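Long-range contacts in telomeric DNA-binding factor trf1 (Schizosaccharomyces pombe, PDB 6K5S), which probably binds telomeric DNA, with the helical part described here resembling the dimerisation domain of the telomere repeat binding factors: residues S64-S69 and L87-A92; K132-I137 and Y206-F211; L16-L21 and T82-L87. One frame throughout, in Å; residues are numbered along the deposited sequence.

Contact 1 of 3, residues S64-S69 and L87-A92; sequences SFIYSS and LAIFLA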
ATOM      1  N   SER A  64      17.302  -7.527   3.390  1.00 17.96           N
ATOM      2  CA  SER A  64      16.273  -8.158   4.201  1.00 20.32           C
ATOM      3  C   SER A  64      15.480  -7.120   4.986  1.00 15.45           C
ATOM      4  O   SER A  64      14.248  -7.174   5.008  1.00 16.42           O
ATOM      5  CB  SER A  64      16.901  -9.180   5.142  1.00 19.16           C
ATOM      6  OG  SER A  64      17.378 -10.301   4.430  1.00 20.34           O
ATOM      7  N   PHE A  65      16.162  -6.163   5.614  1.00 10.95           N
ATOM      8  CA  PHE A  65      15.534  -5.184   6.489  1.00 12.84           C
ATOM      9  C   PHE A  65      15.781  -3.766   5.982  1.00 12.95           C
ATOM     10  O   PHE A  65      16.557  -3.528   5.042  1.00 11.81           O
ATOM     11  CB  PHE A  65      16.042  -5.330   7.936  1.00 11.01           C
ATOM     12  CG  PHE A  65      15.632  -6.605   8.578  1.00 13.91           C
ATOM     13  CD1 PHE A  65      14.393  -6.709   9.198  1.00 10.16           C
ATOM     14  CD2 PHE A  65      16.467  -7.719   8.537  1.00 13.83           C
ATOM     15  CE1 PHE A  65      13.996  -7.908   9.779  1.00 11.40           C
ATOM     16  CE2 PHE A  65      16.076  -8.926   9.120  1.00 12.06           C
ATOM     17  CZ  PHE A  65      14.849  -9.014   9.749  1.00 11.13           C
ATOM     18  N   ILE A  66      15.096  -2.822   6.622  1.00 10.69           N
ATOM     19  CA  ILE A  66      15.135  -1.410   6.244  1.00  9.97           C
ATOM     20  C   ILE A  66      16.047  -0.667   7.199  1.00 17.09           C
ATOM     21  O   ILE A  66      15.845  -0.704   8.425  1.00 14.95           O
ATOM     22  CB  ILE A  66      13.735  -0.790   6.269  1.00 11.56           C
ATOM     23  CG1 ILE A  66      12.795  -1.602   5.398  1.00  8.34           C
ATOM     24  CG2 ILE A  66      13.781   0.698   5.807  1.00 10.98           C
ATOM     25  CD1 ILE A  66      11.399  -1.084   5.445  1.00  8.89           C
ATOM     26  N   TYR A  67      17.021   0.044   6.639  1.00 13.65           N
ATOM     27  CA  TYR A  67      18.016   0.761   7.427  1.00 17.27           C
ATOM     28  C   TYR A  67      17.754   2.248   7.213  1.00 18.38           C
ATOM     29  O   TYR A  67      18.108   2.800   6.169  1.00 19.55           O
ATOM     30  CB  TYR A  67      19.412   0.325   7.014  1.00 16.48           C
ATOM     31  CG  TYR A  67      19.600  -1.180   7.094  1.00 18.75           C
ATOM     32  CD1 TYR A  67      19.606  -1.829   8.316  1.00 17.82           C
ATOM     33  CD2 TYR A  67      19.760  -1.947   5.944  1.00 18.94           C
ATOM     34  CE1 TYR A  67      19.769  -3.206   8.399  1.00 15.54           C
ATOM     35  CE2 TYR A  67      19.930  -3.327   6.011  1.00 18.68           C
ATOM     36  CZ  TYR A  67      19.940  -3.952   7.242  1.00 19.23           C
ATOM     37  OH  TYR A  67      20.118  -5.329   7.315  1.00 20.50           O
ATOM     38  N   SER A  68      17.082   2.878   8.181  1.00 20.56           N
ATOM     39  CA  SER A  68      16.530   4.208   7.932  1.00 21.92           C
ATOM     40  C   SER A  68      17.637   5.203   7.623  1.00 22.29           C
ATOM     41  O   SER A  68      17.498   6.034   6.722  1.00 24.82           O
ATOM     42  CB  SER A  68      15.669   4.679   9.118  1.00 19.44           C
ATOM     43  OG  SER A  68      16.339   4.605  10.375  1.00 24.16           O
ATOM     44  N   SER A  69      18.758   5.111   8.339  1.00 21.47           N
ATOM     45  CA  SER A  69      19.872   6.011   8.068  1.00 27.35           C
ATOM     46  C   SER A  69      20.397   5.829   6.644  1.00 26.17           C
ATOM     47  O   SER A  69      20.697   6.816   5.954  1.00 25.10           O
ATOM     48  CB  SER A  69      20.981   5.787   9.098  1.00 28.92           C
ATOM     49  OG  SER A  69      21.450   4.451   9.046  1.00 33.56           O
ATOM     50  N   LEU A  87      10.090  -4.960  12.513  1.00  5.53           N
ATOM     51  CA  LEU A  87       9.423  -5.982  13.318  1.00  9.86           C
ATOM     52  C   LEU A  87       8.463  -6.823  12.487  1.00  8.71           C
ATOM     53  O   LEU A  87       8.410  -8.053  12.643  1.00  9.19           O
ATOM     54  CB  LEU A  87       8.668  -5.338  14.488  1.00 10.00           C
ATOM     55  CG  LEU A  87       9.651  -4.895  15.571  1.00 16.51           C
ATOM     56  CD1 LEU A  87       9.107  -3.708  16.344  1.00 18.59           C
ATOM     57  CD2 LEU A  87       9.942  -6.086  16.477  1.00 21.88           C
ATOM     58  N   ALA A  88       7.681  -6.179  11.616  1.00  8.81           N
ATOM     59  CA  ALA A  88       6.741  -6.933  10.795  1.00  8.36           C
ATOM     60  C   ALA A  88       7.487  -7.870   9.861  1.00 11.90           C
ATOM     61  O   ALA A  88       7.075  -9.024   9.666  1.00  9.51           O
ATOM     62  CB  ALA A  88       5.833  -5.977  10.014  1.00  9.48           C
ATOM     63  N   ILE A  89       8.600  -7.390   9.289  1.00 10.51           N
ATOM     64  CA  ILE A  89       9.440  -8.221   8.419  1.00 11.03           C
ATOM     65  C   ILE A  89       9.964  -9.431   9.180  1.00 10.07           C
ATOM     66  O   ILE A  89       9.965 -10.552   8.666  1.00  9.82           O
ATOM     67  CB  ILE A  89      10.601  -7.389   7.840  1.00  7.85           C
ATOM     68  CG1 ILE A  89      10.094  -6.414   6.776  1.00 10.00           C
ATOM     69  CG2 ILE A  89      11.681  -8.298   7.196  1.00 10.60           C
ATOM     70  CD1 ILE A  89      11.151  -5.343   6.421  1.00 11.44           C
ATOM     71  N   PHE A  90      10.456  -9.214  10.406  1.00 10.02           N
ATOM     72  CA  PHE A  90      11.026 -10.313  11.179  1.00 10.09           C
ATOM     73  C   PHE A  90       9.965 -11.358  11.502  1.00 14.88           C
ATOM     74  O   PHE A  90      10.201 -12.567  11.342  1.00 13.22           O
ATOM     75  CB  PHE A  90      11.654  -9.776  12.461  1.00 12.54           C
ATOM     76  CG  PHE A  90      12.590 -10.741  13.129  1.00 15.54           C
ATOM     77  CD1 PHE A  90      12.094 -11.768  13.926  1.00 14.52           C
ATOM     78  CD2 PHE A  90      13.970 -10.610  12.981  1.00 12.46           C
ATOM     79  CE1 PHE A  90      12.953 -12.655  14.554  1.00 14.64           C
ATOM     80  CE2 PHE A  90      14.833 -11.508  13.606  1.00 12.11           C
ATOM     81  CZ  PHE A  90      14.319 -12.520  14.395  1.00 11.25           C
ATOM     82  N   LEU A  91       8.781 -10.905  11.924  1.00 11.50           N
ATOM     83  CA  LEU A  91       7.711 -11.826  12.284  1.00 15.97           C
ATOM     84  C   LEU A  91       7.189 -12.566  11.061  1.00 13.92           C
ATOM     85  O   LEU A  91       6.887 -13.766  11.136  1.00 15.60           O
ATOM     86  CB  LEU A  91       6.595 -11.058  12.999  1.00 13.47           C
ATOM     87  CG  LEU A  91       5.471 -11.861  13.650  1.00 19.99           C
ATOM     88  CD1 LEU A  91       6.048 -12.938  14.576  1.00 21.51           C
ATOM     89  CD2 LEU A  91       4.553 -10.924  14.407  1.00 23.15           C
ATOM     90  N   ALA A  92       7.106 -11.880   9.917  1.00 13.18           N
ATOM     91  CA  ALA A  92       6.661 -12.550   8.697  1.00 11.68           C
ATOM     92  C   ALA A  92       7.696 -13.558   8.228  1.00 17.20           C
ATOM     93  O   ALA A  92       7.343 -14.647   7.752  1.00 16.02           O
ATOM     94  CB  ALA A  92       6.383 -11.531   7.598  1.00 14.89           C
TER

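Contact 2 of 3, residues K132-I137 and Y206-F211; sequences KTQAYI and YPWGKF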
ATOM      1  N   LYS A 132      19.380 -17.794  17.962  1.00  8.32           N
ATOM      2  CA  LYS A 132      20.633 -18.414  17.540  1.00  8.36           C
ATOM      3  C   LYS A 132      20.522 -19.937  17.596  1.00 10.65           C
ATOM      4  O   LYS A 132      21.015 -20.636  16.706  1.00  9.07           O
ATOM      5  CB  LYS A 132      21.791 -17.920  18.416  1.00  9.68           C
ATOM      6  CG  LYS A 132      22.089 -16.401  18.264  1.00  7.04           C
ATOM      7  CD  LYS A 132      23.083 -15.927  19.342  1.00 10.71           C
ATOM      8  CE  LYS A 132      23.591 -14.474  19.100  1.00  9.21           C
ATOM      9  NZ  LYS A 132      24.248 -14.365  17.768  1.00  9.94           N
ATOM     10  N   THR A 133      19.817 -20.454  18.597  1.00  6.41           N
ATOM     11  CA  THR A 133      19.643 -21.901  18.714  1.00  9.78           C
ATOM     12  C   THR A 133      18.855 -22.462  17.534  1.00  8.77           C
ATOM     13  O   THR A 133      19.227 -23.494  16.968  1.00  9.04           O
ATOM     14  CB  THR A 133      18.947 -22.251  20.034  1.00  9.76           C
ATOM     15  OG1 THR A 133      19.727 -21.734  21.118  1.00 10.04           O
ATOM     16  CG2 THR A 133      18.847 -23.789  20.172  1.00 12.63           C
ATOM     17  N   GLN A 134      17.771 -21.789  17.138  1.00  8.24           N
ATOM     18  CA  GLN A 134      17.031 -22.231  15.959  1.00  9.72           C
ATOM     19  C   GLN A 134      17.849 -22.061  14.682  1.00  9.25           C
ATOM     20  O   GLN A 134      17.757 -22.895  13.772  1.00  9.43           O
ATOM     21  CB  GLN A 134      15.695 -21.483  15.833  1.00  8.97           C
ATOM     22  CG  GLN A 134      14.687 -21.778  16.980  1.00 10.58           C
ATOM     23  CD  GLN A 134      14.436 -23.279  17.180  1.00 13.40           C
ATOM     24  OE1 GLN A 134      14.208 -24.007  16.214  1.00 10.77           O
ATOM     25  NE2 GLN A 134      14.465 -23.730  18.430  1.00 12.15           N
ATOM     26  N   ALA A 135      18.631 -20.980  14.570  1.00  9.30           N
ATOM     27  CA  ALA A 135      19.493 -20.861  13.392  1.00  8.44           C
ATOM     28  C   ALA A 135      20.470 -22.030  13.321  1.00  8.67           C
ATOM     29  O   ALA A 135      20.725 -22.571  12.241  1.00  8.01           O
ATOM     30  CB  ALA A 135      20.249 -19.533  13.400  1.00  7.89           C
ATOM     31  N   TYR A 136      21.039 -22.415  14.470  1.00  8.30           N
ATOM     32  CA  TYR A 136      21.952 -23.543  14.506  1.00 10.21           C
ATOM     33  C   TYR A 136      21.249 -24.823  14.065  1.00  9.99           C
ATOM     34  O   TYR A 136      21.770 -25.571  13.230  1.00  9.01           O
ATOM     35  CB  TYR A 136      22.552 -23.688  15.917  1.00 10.20           C
ATOM     36  CG  TYR A 136      23.332 -24.975  16.120  1.00 13.47           C
ATOM     37  CD1 TYR A 136      24.558 -25.175  15.474  1.00 13.37           C
ATOM     38  CD2 TYR A 136      22.846 -25.996  16.948  1.00 13.61           C
ATOM     39  CE1 TYR A 136      25.286 -26.357  15.646  1.00 13.87           C
ATOM     40  CE2 TYR A 136      23.557 -27.185  17.121  1.00 14.87           C
ATOM     41  CZ  TYR A 136      24.796 -27.349  16.472  1.00 17.27           C
ATOM     42  OH  TYR A 136      25.529 -28.505  16.634  1.00 18.93           O
ATOM     43  N   ILE A 137      20.051 -25.071  14.599  1.00  8.58           N
ATOM     44  CA  ILE A 137      19.325 -26.303  14.296  1.00 10.41           C
ATOM     45  C   ILE A 137      18.950 -26.352  12.825  1.00 12.12           C
ATOM     46  O   ILE A 137      19.092 -27.389  12.166  1.00 11.26           O
ATOM     47  CB  ILE A 137      18.088 -26.412  15.202  1.00 11.88           C
ATOM     48  CG1 ILE A 137      18.545 -26.719  16.635  1.00 11.44           C
ATOM     49  CG2 ILE A 137      17.117 -27.461  14.647  1.00 15.19           C
ATOM     50  CD1 ILE A 137      17.452 -26.480  17.691  1.00 11.36           C
ATOM     51  N   TYR A 206      14.639 -28.277  21.609  1.00 23.50           N
ATOM     52  CA  TYR A 206      14.320 -26.864  21.421  1.00 20.46           C
ATOM     53  C   TYR A 206      13.320 -26.790  20.274  1.00 19.64           C
ATOM     54  O   TYR A 206      13.684 -26.438  19.138  1.00 19.15           O
ATOM     55  CB  TYR A 206      15.579 -26.041  21.146  1.00 16.50           C
ATOM     56  CG  TYR A 206      16.613 -26.102  22.256  1.00 18.00           C
ATOM     57  CD1 TYR A 206      16.470 -25.356  23.418  1.00 17.86           C
ATOM     58  CD2 TYR A 206      17.741 -26.896  22.122  1.00 17.00           C
ATOM     59  CE1 TYR A 206      17.429 -25.403  24.423  1.00 19.58           C
ATOM     60  CE2 TYR A 206      18.699 -26.957  23.114  1.00 21.92           C
ATOM     61  CZ  TYR A 206      18.537 -26.218  24.265  1.00 24.05           C
ATOM     62  OH  TYR A 206      19.509 -26.300  25.238  1.00 24.75           O
ATOM     63  N   PRO A 207      12.053 -27.142  20.528  1.00 22.26           N
ATOM     64  CA  PRO A 207      11.071 -27.213  19.442  1.00 19.07           C
ATOM     65  C   PRO A 207      10.805 -25.848  18.825  1.00 18.61           C
ATOM     66  O   PRO A 207      10.816 -24.815  19.500  1.00 19.08           O
ATOM     67  CB  PRO A 207       9.815 -27.766  20.134  1.00 23.19           C
ATOM     68  CG  PRO A 207       9.946 -27.316  21.556  1.00 23.40           C
ATOM     69  CD  PRO A 207      11.437 -27.395  21.846  1.00 21.76           C
ATOM     70  N   TRP A 208      10.569 -25.863  17.512  1.00 21.17           N
ATOM     71  CA  TRP A 208      10.280 -24.625  16.794  1.00 21.28           C
ATOM     72  C   TRP A 208       9.029 -23.952  17.342  1.00 21.47           C
ATOM     73  O   TRP A 208       9.027 -22.745  17.620  1.00 22.07           O
ATOM     74  CB  TRP A 208      10.131 -24.926  15.308  1.00 21.02           C
ATOM     75  CG  TRP A 208       9.756 -23.753  14.468  1.00 18.76           C
ATOM     76  CD1 TRP A 208       8.583 -23.563  13.808  1.00 21.61           C
ATOM     77  CD2 TRP A 208      10.576 -22.618  14.171  1.00 19.55           C
ATOM     78  NE1 TRP A 208       8.616 -22.371  13.110  1.00 25.03           N
ATOM     79  CE2 TRP A 208       9.834 -21.775  13.318  1.00 20.93           C
ATOM     80  CE3 TRP A 208      11.860 -22.229  14.556  1.00 14.99           C
ATOM     81  CZ2 TRP A 208      10.339 -20.567  12.838  1.00 19.03           C
ATOM     82  CZ3 TRP A 208      12.373 -21.043  14.068  1.00 14.12           C
ATOM     83  CH2 TRP A 208      11.609 -20.215  13.229  1.00 17.04           C
ATOM     84  N   GLY A 209       7.962 -24.728  17.530  1.00 22.98           N
ATOM     85  CA  GLY A 209       6.719 -24.161  18.032  1.00 22.99           C
ATOM     86  C   GLY A 209       6.911 -23.355  19.297  1.00 22.00           C
ATOM     87  O   GLY A 209       6.318 -22.287  19.464  1.00 22.23           O
ATOM     88  N   LYS A 210       7.781 -23.831  20.192  1.00 20.79           N
ATOM     89  CA  LYS A 210       8.069 -23.058  21.390  1.00 19.61           C
ATOM     90  C   LYS A 210       8.770 -21.746  21.050  1.00 21.88           C
ATOM     91  O   LYS A 210       8.478 -20.706  21.653  1.00 18.24           O
ATOM     92  CB  LYS A 210       8.908 -23.887  22.364  1.00 24.72           C
ATOM     93  CG  LYS A 210       8.958 -23.299  23.753  1.00 31.10           C
ATOM     94  CD  LYS A 210       9.775 -24.180  24.701  1.00 34.42           C
ATOM     95  CE  LYS A 210      11.005 -23.445  25.196  1.00 36.27           C
ATOM     96  NZ  LYS A 210      10.642 -22.218  25.944  1.00 39.14           N
ATOM     97  N   PHE A 211       9.694 -21.758  20.084  1.00 21.96           N
ATOM     98  CA  PHE A 211      10.320 -20.486  19.728  1.00 20.94           C
ATOM     99  C   PHE A 211       9.313 -19.550  19.077  1.00 18.45           C
ATOM    100  O   PHE A 211       9.324 -18.340  19.330  1.00 18.56           O
ATOM    101  CB  PHE A 211      11.522 -20.701  18.802  1.00 20.62           C
ATOM    102  CG  PHE A 211      12.112 -19.412  18.293  1.00 17.68           C
ATOM    103  CD1 PHE A 211      12.808 -18.581  19.142  1.00 18.58           C
ATOM    104  CD2 PHE A 211      11.931 -19.021  16.978  1.00 18.75           C
ATOM    105  CE1 PHE A 211      13.346 -17.389  18.687  1.00 17.16           C
ATOM    106  CE2 PHE A 211      12.460 -17.821  16.512  1.00 18.15           C
ATOM    107  CZ  PHE A 211      13.165 -17.007  17.364  1.00 17.16           C
TER
HETATM  108  O   HOH W   1      13.679 -26.631  16.078  1.00 18.43           O

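Contact 3 of 3, residues L16-L21 and T82-L87; sequences LSNIIL and TRRANL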
ATOM      1  N   LEU A  16       0.508  -1.178   6.558  1.00  6.71           N
ATOM      2  CA  LEU A  16       0.687  -2.591   6.239  1.00  7.15           C
ATOM      3  C   LEU A  16       1.489  -3.293   7.319  1.00  7.95           C
ATOM      4  O   LEU A  16       1.215  -4.453   7.639  1.00  6.56           O
ATOM      5  CB  LEU A  16       1.364  -2.744   4.864  1.00  6.90           C
ATOM      6  CG  LEU A  16       0.585  -2.184   3.661  1.00  7.52           C
ATOM      7  CD1 LEU A  16       1.435  -2.239   2.364  1.00  8.50           C
ATOM      8  CD2 LEU A  16      -0.697  -2.952   3.473  1.00  7.96           C
ATOM      9  N   SER A  17       2.493  -2.611   7.886  1.00  6.61           N
ATOM     10  CA  SER A  17       3.295  -3.218   8.939  1.00  6.73           C
ATOM     11  C   SER A  17       2.434  -3.498  10.154  1.00 11.12           C
ATOM     12  O   SER A  17       2.530  -4.567  10.758  1.00 10.71           O
ATOM     13  CB  SER A  17       4.457  -2.294   9.326  1.00  8.08           C
ATOM     14  OG  SER A  17       5.333  -2.045   8.223  1.00 10.83           O
ATOM     15  N   ASN A  18       1.585  -2.536  10.513  1.00  9.10           N
ATOM     16  CA  ASN A  18       0.689  -2.696  11.655  1.00 11.75           C
ATOM     17  C   ASN A  18      -0.267  -3.872  11.445  1.00  9.76           C
ATOM     18  O   ASN A  18      -0.495  -4.671  12.359  1.00 11.50           O
ATOM     19  CB  ASN A  18      -0.089  -1.397  11.882  1.00 10.29           C
ATOM     20  CG  ASN A  18       0.790  -0.242  12.444  1.00 12.86           C
ATOM     21  OD1 ASN A  18       1.838  -0.458  13.049  1.00 15.65           O
ATOM     22  ND2 ASN A  18       0.309   0.982  12.283  1.00 14.75           N
ATOM     23  N   ILE A  19      -0.832  -3.999  10.254  1.00  8.77           N
ATOM     24  CA  ILE A  19      -1.746  -5.109  10.000  1.00 11.06           C
ATOM     25  C   ILE A  19      -1.011  -6.443  10.141  1.00 12.46           C
ATOM     26  O   ILE A  19      -1.502  -7.385  10.774  1.00 10.37           O
ATOM     27  CB  ILE A  19      -2.400  -4.951   8.617  1.00 10.60           C
ATOM     28  CG1 ILE A  19      -3.338  -3.732   8.621  1.00 10.07           C
ATOM     29  CG2 ILE A  19      -3.115  -6.220   8.216  1.00  9.54           C
ATOM     30  CD1 ILE A  19      -3.805  -3.296   7.218  1.00  9.52           C
ATOM     31  N   ILE A  20       0.188  -6.535   9.559  1.00  9.92           N
ATOM     32  CA  ILE A  20       0.949  -7.778   9.641  1.00 12.07           C
ATOM     33  C   ILE A  20       1.281  -8.110  11.097  1.00 13.06           C
ATOM     34  O   ILE A  20       1.138  -9.258  11.543  1.00 11.59           O
ATOM     35  CB  ILE A  20       2.214  -7.663   8.765  1.00  9.48           C
ATOM     36  CG1 ILE A  20       1.808  -7.527   7.306  1.00 13.24           C
ATOM     37  CG2 ILE A  20       3.176  -8.841   9.010  1.00 11.43           C
ATOM     38  CD1 ILE A  20       2.940  -7.068   6.421  1.00 10.54           C
ATOM     39  N   LEU A  21       1.714  -7.108  11.865  1.00 12.69           N
ATOM     40  CA  LEU A  21       2.077  -7.363  13.253  1.00 15.08           C
ATOM     41  C   LEU A  21       0.880  -7.853  14.057  1.00 19.22           C
ATOM     42  O   LEU A  21       1.010  -8.750  14.897  1.00 20.26           O
ATOM     43  CB  LEU A  21       2.646  -6.106  13.893  1.00 15.05           C
ATOM     44  CG  LEU A  21       4.064  -5.871  13.394  1.00 13.91           C
ATOM     45  CD1 LEU A  21       4.467  -4.415  13.698  1.00 15.45           C
ATOM     46  CD2 LEU A  21       4.994  -6.882  14.022  1.00 13.91           C
ATOM     47  N   THR A  82       9.836   2.864  10.181  1.00 11.79           N
ATOM     48  CA  THR A  82      10.729   1.819   9.698  1.00 11.01           C
ATOM     49  C   THR A  82      11.023   0.812  10.800  1.00 11.86           C
ATOM     50  O   THR A  82      11.205  -0.381  10.513  1.00  9.52           O
ATOM     51  CB  THR A  82      12.033   2.390   9.123  1.00 15.27           C
ATOM     52  OG1 THR A  82      12.704   3.185  10.102  1.00 13.50           O
ATOM     53  CG2 THR A  82      11.745   3.212   7.889  1.00 12.64           C
ATOM     54  N   ARG A  83      11.014   1.249  12.062  1.00 10.57           N
ATOM     55  CA  ARG A  83      11.222   0.296  13.157  1.00 14.48           C
ATOM     56  C   ARG A  83      10.086  -0.717  13.233  1.00 12.54           C
ATOM     57  O   ARG A  83      10.327  -1.923  13.396  1.00  9.32           O
ATOM     58  CB  ARG A  83      11.376   1.025  14.492  1.00 14.32           C
ATOM     59  CG  ARG A  83      12.733   1.673  14.657  1.00 19.63           C
ATOM     60  CD  ARG A  83      12.907   2.199  16.069  1.00 22.81           C
ATOM     61  NE  ARG A  83      11.839   3.097  16.478  1.00 27.29           N
ATOM     62  CZ  ARG A  83      11.991   4.411  16.620  1.00 24.58           C
ATOM     63  NH1 ARG A  83      13.167   4.966  16.375  1.00 29.96           N
ATOM     64  NH2 ARG A  83      10.971   5.162  17.013  1.00 26.59           N
ATOM     65  N   ARG A  84       8.841  -0.233  13.122  1.00 13.20           N
ATOM     66  CA  ARG A  84       7.678  -1.108  13.026  1.00 10.33           C
ATOM     67  C   ARG A  84       7.787  -2.040  11.834  1.00 10.93           C
ATOM     68  O   ARG A  84       7.472  -3.235  11.944  1.00  9.40           O
ATOM     69  CB  ARG A  84       6.392  -0.277  12.922  1.00 11.15           C
ATOM     70  CG  ARG A  84       6.075   0.576  14.162  1.00 21.01           C
ATOM     71  CD  ARG A  84       4.687   0.260  14.759  1.00 19.65           C
ATOM     72  NE  ARG A  84       4.423   1.071  15.955  1.00 23.96           N
ATOM     73  CZ  ARG A  84       3.444   1.961  16.053  1.00 23.11           C
ATOM     74  NH1 ARG A  84       2.616   2.155  15.031  1.00 23.30           N
ATOM     75  NH2 ARG A  84       3.287   2.659  17.175  1.00 25.19           N
ATOM     76  N   ALA A  85       8.208  -1.508  10.677  1.00  8.23           N
ATOM     77  CA  ALA A  85       8.304  -2.341   9.491  1.00  8.69           C
ATOM     78  C   ALA A  85       9.278  -3.482   9.718  1.00  8.62           C
ATOM     79  O   ALA A  85       8.996  -4.631   9.364  1.00  6.37           O
ATOM     80  CB  ALA A  85       8.705  -1.492   8.277  1.00  6.47           C
ATOM     81  N   ASN A  86      10.429  -3.186  10.334  1.00  8.01           N
ATOM     82  CA  ASN A  86      11.421  -4.220  10.583  1.00  8.22           C
ATOM     83  C   ASN A  86      10.885  -5.317  11.497  1.00  9.47           C
ATOM     84  O   ASN A  86      11.170  -6.499  11.274  1.00  6.84           O
ATOM     85  CB  ASN A  86      12.699  -3.584  11.148  1.00  9.02           C
ATOM     86  CG  ASN A  86      13.564  -2.963  10.037  1.00  9.65           C
ATOM     87  OD1 ASN A  86      13.380  -3.278   8.857  1.00  9.40           O
ATOM     88  ND2 ASN A  86      14.500  -2.088  10.406  1.00 11.34           N
ATOM     89  N   LEU A  87      10.090  -4.960  12.513  1.00  5.53           N
ATOM     90  CA  LEU A  87       9.423  -5.982  13.318  1.00  9.86           C
ATOM     91  C   LEU A  87       8.463  -6.823  12.487  1.00  8.71           C
ATOM     92  O   LEU A  87       8.410  -8.053  12.643  1.00  9.19           O
ATOM     93  CB  LEU A  87       8.668  -5.338  14.488  1.00 10.00           C
ATOM     94  CG  LEU A  87       9.651  -4.895  15.571  1.00 16.51           C
ATOM     95  CD1 LEU A  87       9.107  -3.708  16.344  1.00 18.59           C
ATOM     96  CD2 LEU A  87       9.942  -6.086  16.477  1.00 21.88           C
TER

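Contact 1 of 3, residues S64-S69 and L87-A92
F65 and I89 meet where the loop that follows helix 41-60 is laid against helix 76-94, and their side chains run past each other in opposite directions. On F65 the first torsion sets CG beside the backbone N and anti to the carbonyl carbon (chi1 -67°). From CB, which packs on N86, the ring extends so that one side of it reaches the helix. F65 CD1 comes first, 3.7 Å from I89 CG2. Next along the ring, F65 CE1 makes the closest approach of the contact, 3.5 Å to the same I89 CG2, with the backbone N of F90 a little farther off. At the tip, F65 CZ lies 3.7 Å from F90 CD2, the two aromatic side chains crossing at a slant.

I89 in turn directs its CB at the loop. Its CG2 also touches the backbone of S64, with I89 CG2 3.6 Å from S64 O, while I89 CD1 reaches I66 CG1 at 4.2 Å in a looser apolar touch. Beyond the two segments, helix 102-113 closes round the same core through V112 against F65 and L105 against F90, and F113 meets the F90 ring edge-to-face. The loop backbone is tied down separately, F65 O receiving a hydrogen bond from T61 OG1. Across the interface itself there is no hydrogen bond, and attachment of the loop to residues 87-92 therefore rests on shape and the burial of hydrocarbon.

Contact 2 of 3, residues K132-I137 and Y206-F211
T133 lays its methyl CG2 over one face of the Y206 ring, 4.1 Å from the ring centroid and offset toward the rim, a CH-pi contact. Its OG1 is engaged elsewhere, with M129 O and R189. Beside it Q134 reaches Y206, in the turn between helices 202-205 and 208-222, and W208 and F211 on the latter. Q134 CG packs on the F211 ring, 3.7 Å from F211 CG, and the chain then bends at chi2 (-53°). Q134 NE2 donates to Y206 O at 2.9 Å in a nearly straight bond (169°); the acceptor lies close to the amide plane, whereas the donor stands above the carbonyl plane. Q134 OE1 approaches the edge of the W208 ring, 3.4 Å from W208 CE3, and takes a hydrogen bond from a water that also donates to Y206 O.

I137 CD1 adds an apolar touch, 4.0 Å from Y206 CB. An alanine in place of Q134 would probably leave Y206 O without its amide donor and open a gap beside F211 and W208. One carbonyl receives both an amide and a water, a pairing that is likely to fix which way the Q134 amide is turned and that ties helix 122-141 to the turn before helix 208-222.

Contact 3 of 3, residues L16-L21 and T82-L87
S17 sets its OG against A85 where two helices of this all-helical TRF-type fold pack together. Over these short segments helices 10-24 and 76-94 run in broadly the same direction, their axes 37° apart and 8.6 Å apart at closest approach.

The tight packing is between small residues. S17 OG lies 3.2 Å from A85 CA and 3.4 Å from A85 CB, and its hydrogen bond is made within its own helix, to L13 O. Neither residue has a side chain long enough to hold the backbones off, and here the S17 and A85 CA atoms come within 5.1 Å of each other.

Side-chain packing on backbone continues one turn farther along helix 10-24. There both methyls of L21 lie against the backbone of helix 76-94: L21 CD1 is 3.7 Å from R84 O and L21 CD2 3.8 Å from L87 C, with CD2 also 4.0 Å from L87 CB. I219 of helix 208-222 packs on both leucines and brings a third helix to this end of the interface. Elsewhere on residues 16-21, L16 and I19 pack on L9 of the second subunit, which places helix 10-24 beside the partner chain.

The polar contact is slight and lies at the margin. The N18 amide and the R84 guanidinium are turned 49° against each other. R84 NH1 donates only a weak hydrogen bond to N18 OD1, at 3.4 Å and 140°, and the same OD1 touches R84 CD.

In the fold
Contacts 1 and 3 are neighbours, their centres about 8 Å apart, and both use helix 76-94: one applies the loop 64-69 to it, the other helix 10-24, and L87 belongs to both. They also touch directly, N86 ND2 probably donating to I66 O. Along the chain their segments alternate, so the two closures interlock and bind helix 10-24, the loop after helix 41-60 and helix 76-94 into one unit. Contact 2 closes later, in series with both, joining helix 122-141 to the start of helix 208-222. Its centre lies about 20 Å from that of contact 1; the centre of contact 3 is about 23 Å away, on the opposite side of the chain's centre. Helix 208-222 nevertheless connects the regions, since its I219 reaches contact 3.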